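Local coordinates for DUF683-containing protein (Cyanothece, PDB 3CSX) that is of uncharacterised molecular function but is a metalloprotein associated with nitrogen fixation, at residues B[55-58]-B[59-62]. Numbering follows the deposited sequence.
Sequences TAEK and TYEI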
ATOM      1  N   THR B  55      19.875  -0.159  -7.891  1.00 20.41           N
ATOM      2  CA  THR B  55      19.322  -1.468  -7.643  1.00 20.83           C
ATOM      3  C   THR B  55      18.291  -1.432  -6.526  1.00 19.12           C
ATOM      4  O   THR B  55      17.233  -2.002  -6.673  1.00 19.14           O
ATOM      5  CB  THR B  55      20.433  -2.524  -7.378  1.00 21.07           C
ATOM      6  OG1 THR B  55      21.358  -2.558  -8.490  1.00 23.72           O
ATOM      7  CG2 THR B  55      19.836  -3.902  -7.188  1.00 21.37           C
ATOM      8  N   ALA B  56      18.604  -0.764  -5.412  1.00 19.18           N
ATOM      9  CA  ALA B  56      17.635  -0.577  -4.314  1.00 18.85           C
ATOM     10  C   ALA B  56      16.353   0.165  -4.737  1.00 18.79           C
ATOM     11  O   ALA B  56      15.271  -0.199  -4.361  1.00 17.68           O
ATOM     12  CB  ALA B  56      18.295   0.140  -3.165  1.00 18.81           C
ATOM     13  N   GLU B  57      16.492   1.213  -5.544  1.00 20.52           N
ATOM     14  CA  GLU B  57      15.300   1.916  -6.034  1.00 20.14           C
ATOM     15  C   GLU B  57      14.393   1.005  -6.838  1.00 19.28           C
ATOM     16  O   GLU B  57      13.211   1.024  -6.640  1.00 19.12           O
ATOM     17  CB  GLU B  57      15.685   3.184  -6.832  1.00 21.24           C
ATOM     18  CG  GLU B  57      14.500   3.909  -7.546  1.00 22.76           C
ATOM     19  CD  GLU B  57      13.447   4.435  -6.591  1.00 29.64           C
ATOM     20  OE1 GLU B  57      13.780   4.716  -5.421  1.00 29.16           O
ATOM     21  OE2 GLU B  57      12.280   4.594  -7.014  1.00 32.54           O
ATOM     22  N   LYS B  58      14.956   0.226  -7.767  1.00 20.12           N
ATOM     23  CA  LYS B  58      14.207  -0.679  -8.629  1.00 21.26           C
ATOM     24  C   LYS B  58      13.447  -1.711  -7.773  1.00 20.18           C
ATOM     25  O   LYS B  58      12.253  -2.008  -7.964  1.00 19.08           O
ATOM     26  CB  LYS B  58      15.263  -1.356  -9.521  1.00 21.61           C
ATOM     27  CG  LYS B  58      14.823  -1.992 -10.841  1.00 26.50           C
ATOM     28  CD  LYS B  58      16.069  -1.995 -11.795  1.00 26.45           C
ATOM     29  CE  LYS B  58      17.276  -2.782 -11.176  1.00 32.70           C
ATOM     30  NZ  LYS B  58      18.683  -2.190 -11.248  1.00 32.61           N
ATOM     31  N   THR B  59      14.172  -2.248  -6.797  1.00 19.06           N
ATOM     32  CA  THR B  59      13.619  -3.210  -5.863  1.00 18.51           C
ATOM     33  C   THR B  59      12.488  -2.571  -5.051  1.00 17.52           C
ATOM     34  O   THR B  59      11.413  -3.154  -4.893  1.00 18.29           O
ATOM     35  CB  THR B  59      14.728  -3.744  -4.949  1.00 18.87           C
ATOM     36  OG1 THR B  59      15.735  -4.349  -5.760  1.00 19.08           O
ATOM     37  CG2 THR B  59      14.139  -4.822  -3.996  1.00 20.71           C
ATOM     38  N   TYR B  60      12.724  -1.366  -4.559  1.00 18.25           N
ATOM     39  CA  TYR B  60      11.709  -0.673  -3.750  1.00 18.03           C
ATOM     40  C   TYR B  60      10.406  -0.506  -4.524  1.00 18.72           C
ATOM     41  O   TYR B  60       9.325  -0.785  -4.019  1.00 17.42           O
ATOM     42  CB  TYR B  60      12.234   0.683  -3.284  1.00 19.07           C
ATOM     43  CG  TYR B  60      11.117   1.550  -2.790  1.00 20.23           C
ATOM     44  CD1 TYR B  60      10.536   1.322  -1.543  1.00 19.38           C
ATOM     45  CD2 TYR B  60      10.619   2.589  -3.593  1.00 22.00           C
ATOM     46  CE1 TYR B  60       9.486   2.104  -1.103  1.00 20.49           C
ATOM     47  CE2 TYR B  60       9.577   3.365  -3.179  1.00 24.00           C
ATOM     48  CZ  TYR B  60       9.020   3.134  -1.920  1.00 23.90           C
ATOM     49  OH  TYR B  60       7.959   3.918  -1.495  1.00 24.78           O
ATOM     50  N   GLU B  61      10.516  -0.077  -5.790  1.00 19.18           N
ATOM     51  CA  GLU B  61       9.352   0.218  -6.565  1.00 19.04           C
ATOM     52  C   GLU B  61       8.463  -0.968  -6.802  1.00 18.50           C
ATOM     53  O   GLU B  61       7.253  -0.859  -6.697  1.00 17.72           O
ATOM     54  CB  GLU B  61       9.771   0.885  -7.883  1.00 20.28           C
ATOM     55  CG  GLU B  61      10.390   2.257  -7.637  1.00 23.13           C
ATOM     56  CD  GLU B  61       9.494   3.238  -6.865  1.00 31.87           C
ATOM     57  OE1 GLU B  61       8.251   3.066  -6.819  1.00 36.72           O
ATOM     58  OE2 GLU B  61      10.053   4.214  -6.304  1.00 37.02           O
ATOM     59  N   ILE B  62       9.065  -2.116  -7.113  1.00 19.06           N
ATOM     60  CA  ILE B  62       8.310  -3.311  -7.309  1.00 18.88           C
ATOM     61  C   ILE B  62       7.616  -3.783  -5.999  1.00 17.45           C
ATOM     62  O   ILE B  62       6.451  -4.161  -5.995  1.00 15.93           O
ATOM     63  CB  ILE B  62       9.165  -4.436  -8.045  1.00 19.99           C
ATOM     64  CG1 ILE B  62       8.278  -5.615  -8.461  1.00 21.94           C
ATOM     65  CG2 ILE B  62      10.376  -4.913  -7.255  1.00 21.82           C
ATOM     66  CD1 ILE B  62       7.772  -6.415  -7.345  1.00 29.98           C
TER
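Thr59 and Thr55, one turn apart on helix 52-77 of a Rop-like helical hairpin, illustrate how a helical threonine folds its hydroxyl back onto the preceding turn. With chi1 at -59°, Thr59 OG1 sits beside its own backbone N and donates to Thr55 O at 2.9 Å. That carbonyl also receives the regular helix bond from Thr59 N, 3.1 Å away, so one oxygen is gripped by two donors of a single residue. They arrive from opposite faces of the carbonyl plane, the hydroxyl standing 36° out of it and the amide less tilted. Thr59 is buried where its side chain packs against Met34 of helix 14-44, and the bond to Thr55 O satisfies its hydroxyl within the helix. A valine here would probably leave Thr55 O with the amide as its one donor from this residue and, if it kept this rotamer, set a methyl against that carbonyl. Thr55 turns its own hydroxyl backward in like manner, to Asn51 O.

On the exposed side, the carboxylates of Glu57 and Glu61, both chains bent at chi2, are modelled implausibly close, and the details of their meeting are doubtful. Tyr60 packs on Asp40 of the second subunit, while its CB lies 3.3 Å from Ala56 O. One turn on from Lys58, Ile62 CG2 rests 3.5 Å from Lys58 O.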